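Local coordinates for universal stress protein (Pseudomonas aeruginosa UCBPP-PA14, PDB 7MQ5) that is of unknown function but belongs to the universal stress protein family, whose members probably help bacteria endure adverse conditions, and some of which bind ATP, at residues A[117-121]-A[280-284]; A[7-13]-A[89-95]. All blocks are in the same frame, centred on the assembly; numbering follows the deposited sequence.

Overall arrangement
From the N terminus, the chain lays down strand 9-13, runs through strands 37-43 and 67-72 with their helices, and returns after helix 77-88 to place strand 92-96 beside the first strand. Contact 2 (7-13 with 89-95) closes that loop. Helix 110-118 follows, and its end opens contact 1 (117-121 with 280-284), which closes only near the C terminus, after 158 residues that include the other half of the sheet. The two loops are in series, neither nested nor crossed. Contact 2 joins strands within one half of the sheet, whereas contact 1 fastens the C-terminal helix to that half. They meet where Cys121 and Ala119 pack on Ile93.

Contact 1: residues A[117-121]-A[280-284]; sequences RFAPC and IAHLE
This is helix-to-turn packing, mainly apolar and bridged by two waters: Leu283 and Ile280 of the C-terminal helix 277-287 lie against the turn Ala119-Pro120, where helix 110-118 ends before strand 123-126. Strand 123-126 runs antiparallel to strand 270-274, which precedes the C-terminal helix, so the contact lies beside the seam between the two halves of the sheet. Leu283 and Pro120 carry most of it. Leu283 CG is anti to its own carbonyl carbon (chi1 -71°), which sends the two methyls among the last carbonyls of helix 110-118. CD1 stops 3.4 Å from Arg117 O, while CD2 meets Phe118 CD1 at 4.2 Å, the two side chains crossing at about a right angle. The Pro120 ring fits against the helix turn, its CB 3.6 Å from Glu284 N. Ile280 sets CD1 over the flat face of the Pro120-Cys121 peptide, 3.7 Å from Cys121 N. Glu284 bends at chi2 (63°) and brings OE1 round to the CB-CG edge of the proline ring. Water 1 donates to both Phe118 O (2.7 Å) and Leu283 O; water 2 donates to Pro120 O and, at 2.8 Å, to Glu284 OE1. Gln86 of helix 77-88 also bonds OE1, and Lys275 takes Ala119 O. Direct contact between the segments is thus van der Waals packing, with carbonyls at the helix end and the turn satisfied by water and by Lys275. Arg117 O is the exception: it is buried under the leucine methyls without a polar partner, a cost the apolar packing presumably repays.

Contact 2: residues A[7-13]-A[89-95]; sequences IRSILVV and GCGLIIK
Leu11 O takes a hydrogen bond from Ile94 N at 2.8 Å and, beside it, a weaker CA-H...O contact from Ile93 CA at 3.4 Å. Leu11 N in turn donates to Leu92 O at 2.8 Å. The ladder goes on with Val13 N to Ile94 O at 3.0 Å, giving parallel pairing in which Leu11 sits beside Ile93 and Val12 beside Ile94. At the entry the pattern changes. Gly91 N reaches Ser9 O at 2.9 Å from a position tilted 25° out of the carbonyl plane, and Leu92 N is buried without a partner. Ile7 covers this start, with CG2 against Gly91 C and Leu92 CB. Further along the same face Ile10 CG2, anti to its backbone N, meets Ile94 CD1 at 3.6 Å, the two side chains obliquely placed. Leu11 CB rests on Cys90 SG (3.8 Å) and its CD2 runs beside Ile93 CG1, leucine and isoleucine pointing the same way. At the far end Val13 CB touches Lys95 CG (4.1 Å), and the lysine, straight as far as CE and bent at its last torsion, carries NZ to a salt bridge with Asp112. The two strands, 22° apart in direction, lie within the parallel part of a Rossmann-like alpha/beta fold. Strand 37-43 bonds the other edge of 9-13; helix 22-34 covers Ile10, Val12 and Ile94, and helix 77-88 packs on the opposite face, over Leu11, Val13 and Ile93.

Contact 1: residues A[117-121]-A[280-284]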
# COMPACT_ATOMS: atom_id res chain seq x y z
N ARG A 117 8.22 7.86 0.45
CA ARG A 117 9.66 7.70 0.16
C ARG A 117 10.39 7.10 1.36
O ARG A 117 11.09 6.08 1.19
CB ARG A 117 10.21 9.08 -0.20
CG ARG A 117 11.69 9.11 -0.54
CD ARG A 117 12.04 10.44 -1.18
NE ARG A 117 11.25 10.69 -2.38
CZ ARG A 117 10.29 11.62 -2.52
NH1 ARG A 117 10.01 12.47 -1.55
NH2 ARG A 117 9.65 11.70 -3.67
N PHE A 118 10.14 7.64 2.55
CA PHE A 118 10.97 7.29 3.73
C PHE A 118 10.37 6.24 4.65
O PHE A 118 11.12 5.76 5.52
CB PHE A 118 11.33 8.57 4.49
CG PHE A 118 12.27 9.45 3.69
CD1 PHE A 118 13.58 9.05 3.46
CD2 PHE A 118 11.83 10.64 3.14
CE1 PHE A 118 14.44 9.83 2.71
CE2 PHE A 118 12.70 11.42 2.39
CZ PHE A 118 14.00 11.02 2.17
N ALA A 119 9.10 5.88 4.50
CA ALA A 119 8.53 4.91 5.46
C ALA A 119 9.24 3.57 5.35
O ALA A 119 9.28 2.98 4.27
CB ALA A 119 7.06 4.75 5.22
N PRO A 120 9.74 3.01 6.47
CA PRO A 120 10.43 1.72 6.43
C PRO A 120 9.50 0.53 6.65
O PRO A 120 9.84 -0.43 7.31
CB PRO A 120 11.46 1.87 7.56
CG PRO A 120 10.72 2.69 8.59
CD PRO A 120 9.87 3.66 7.80
N CYS A 121 8.31 0.62 6.06
CA CYS A 121 7.28 -0.42 6.18
C CYS A 121 6.24 -0.18 5.10
O CYS A 121 6.23 0.88 4.47
CB CYS A 121 6.62 -0.37 7.56
SG CYS A 121 5.74 1.18 7.92
N ILE A 280 13.93 -1.46 2.40
CA ILE A 280 13.34 -1.36 3.77
C ILE A 280 14.47 -1.35 4.81
O ILE A 280 14.41 -0.52 5.74
CB ILE A 280 12.35 -2.52 4.02
CG1 ILE A 280 11.10 -2.39 3.16
CG2 ILE A 280 12.02 -2.63 5.50
CD1 ILE A 280 10.22 -1.22 3.51
N ALA A 281 15.44 -2.25 4.69
CA ALA A 281 16.54 -2.32 5.68
C ALA A 281 17.29 -0.98 5.74
O ALA A 281 17.59 -0.52 6.85
CB ALA A 281 17.47 -3.46 5.33
N HIS A 282 17.58 -0.38 4.58
CA HIS A 282 18.31 0.92 4.55
C HIS A 282 17.42 2.02 5.13
O HIS A 282 17.92 2.85 5.91
CB HIS A 282 18.82 1.22 3.13
CG HIS A 282 20.03 0.44 2.70
ND1 HIS A 282 19.95 -0.63 1.82
CD2 HIS A 282 21.34 0.59 3.00
CE1 HIS A 282 21.17 -1.11 1.61
NE2 HIS A 282 22.03 -0.38 2.32
N LEU A 283 16.12 2.01 4.84
CA LEU A 283 15.21 3.05 5.38
C LEU A 283 15.04 2.88 6.89
O LEU A 283 14.87 3.90 7.57
CB LEU A 283 13.87 2.98 4.65
CG LEU A 283 13.90 3.47 3.20
CD1 LEU A 283 12.54 3.27 2.55
CD2 LEU A 283 14.30 4.94 3.12
N GLU A 284 15.06 1.64 7.39
CA GLU A 284 14.97 1.40 8.86
C GLU A 284 16.18 2.05 9.53
O GLU A 284 16.01 2.68 10.58
CB GLU A 284 14.86 -0.10 9.12
CG GLU A 284 14.95 -0.48 10.59
CD GLU A 284 13.85 0.04 11.50
OE1 GLU A 284 12.72 0.24 11.02
OE2 GLU A 284 14.13 0.24 12.70
O HOH W 1 13.54 6.30 6.65
O HOH W 2 11.36 -1.50 9.30

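Contact 2: residues A[7-13]-A[89-95]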
# COMPACT_ATOMS: atom_id res chain seq x y z
N ILE A 7 1.25 -8.89 10.44
CA ILE A 7 1.41 -7.48 10.92
C ILE A 7 0.73 -7.38 12.28
O ILE A 7 -0.51 -7.49 12.33
CB ILE A 7 0.88 -6.47 9.89
CG1 ILE A 7 1.72 -6.56 8.61
CG2 ILE A 7 0.89 -5.08 10.49
CD1 ILE A 7 1.15 -5.80 7.43
N ARG A 8 1.51 -7.19 13.33
CA ARG A 8 0.91 -7.23 14.69
C ARG A 8 0.53 -5.84 15.21
O ARG A 8 -0.17 -5.80 16.22
CB ARG A 8 1.82 -8.02 15.63
CG ARG A 8 2.12 -9.43 15.14
CD ARG A 8 0.91 -10.16 14.57
NE ARG A 8 -0.18 -10.24 15.53
CZ ARG A 8 -1.47 -10.37 15.22
NH1 ARG A 8 -1.87 -10.41 13.96
NH2 ARG A 8 -2.37 -10.43 16.19
N SER A 9 0.98 -4.76 14.58
CA SER A 9 0.46 -3.43 14.97
C SER A 9 0.40 -2.54 13.74
O SER A 9 1.27 -2.64 12.84
CB SER A 9 1.22 -2.80 16.12
OG SER A 9 2.52 -2.39 15.75
N ILE A 10 -0.66 -1.75 13.70
CA ILE A 10 -0.94 -0.83 12.58
C ILE A 10 -0.99 0.60 13.10
O ILE A 10 -1.70 0.86 14.10
CB ILE A 10 -2.29 -1.20 11.94
CG1 ILE A 10 -2.26 -2.64 11.41
CG2 ILE A 10 -2.67 -0.20 10.87
CD1 ILE A 10 -3.61 -3.13 10.93
N LEU A 11 -0.22 1.47 12.47
CA LEU A 11 -0.30 2.92 12.78
C LEU A 11 -1.43 3.51 11.94
O LEU A 11 -1.39 3.40 10.69
CB LEU A 11 1.04 3.59 12.46
CG LEU A 11 1.09 5.08 12.76
CD1 LEU A 11 0.89 5.34 14.25
CD2 LEU A 11 2.41 5.67 12.28
N VAL A 12 -2.42 4.10 12.61
CA VAL A 12 -3.59 4.71 11.93
C VAL A 12 -3.47 6.22 12.08
O VAL A 12 -3.53 6.72 13.22
CB VAL A 12 -4.91 4.20 12.52
CG1 VAL A 12 -6.09 4.70 11.71
CG2 VAL A 12 -4.94 2.68 12.63
N VAL A 13 -3.29 6.93 10.97
CA VAL A 13 -3.22 8.41 11.02
C VAL A 13 -4.66 8.94 11.06
O VAL A 13 -5.42 8.71 10.11
CB VAL A 13 -2.44 8.95 9.83
CG1 VAL A 13 -2.40 10.47 9.87
CG2 VAL A 13 -1.04 8.37 9.81
N GLY A 89 6.79 0.42 16.78
CA GLY A 89 7.14 -0.82 16.07
C GLY A 89 6.06 -1.28 15.10
O GLY A 89 5.95 -2.48 14.86
N CYS A 90 5.31 -0.36 14.51
CA CYS A 90 4.19 -0.77 13.62
C CYS A 90 4.71 -1.33 12.29
O CYS A 90 5.75 -0.85 11.79
CB CYS A 90 3.24 0.40 13.39
SG CYS A 90 2.55 1.06 14.93
N GLY A 91 3.99 -2.31 11.75
CA GLY A 91 4.33 -2.97 10.48
C GLY A 91 3.53 -2.47 9.30
O GLY A 91 3.73 -2.96 8.18
N LEU A 92 2.64 -1.51 9.52
CA LEU A 92 1.81 -0.91 8.45
C LEU A 92 1.43 0.49 8.91
O LEU A 92 1.13 0.66 10.10
CB LEU A 92 0.55 -1.75 8.22
CG LEU A 92 -0.49 -1.20 7.24
CD1 LEU A 92 0.05 -1.14 5.81
CD2 LEU A 92 -1.75 -2.06 7.28
N ILE A 93 1.46 1.44 8.00
CA ILE A 93 0.91 2.80 8.21
C ILE A 93 -0.31 2.94 7.31
O ILE A 93 -0.18 2.64 6.11
CB ILE A 93 1.96 3.87 7.90
CG1 ILE A 93 3.18 3.75 8.81
CG2 ILE A 93 1.34 5.26 7.96
CD1 ILE A 93 4.37 4.57 8.37
N ILE A 94 -1.43 3.39 7.86
CA ILE A 94 -2.64 3.68 7.05
C ILE A 94 -2.90 5.18 7.15
O ILE A 94 -3.03 5.72 8.27
CB ILE A 94 -3.87 2.88 7.50
CG1 ILE A 94 -3.57 1.37 7.55
CG2 ILE A 94 -5.06 3.21 6.60
CD1 ILE A 94 -4.77 0.54 7.98
N LYS A 95 -2.97 5.83 5.98
CA LYS A 95 -3.25 7.27 5.94
C LYS A 95 -4.21 7.55 4.78
O LYS A 95 -4.01 7.01 3.67
CB LYS A 95 -1.97 8.08 5.77
CG LYS A 95 -2.23 9.57 5.78
CD LYS A 95 -1.02 10.46 5.74
CE LYS A 95 -1.42 11.93 5.68
NZ LYS A 95 -2.14 12.26 4.42
O HOH W 3 4.44 -3.31 17.61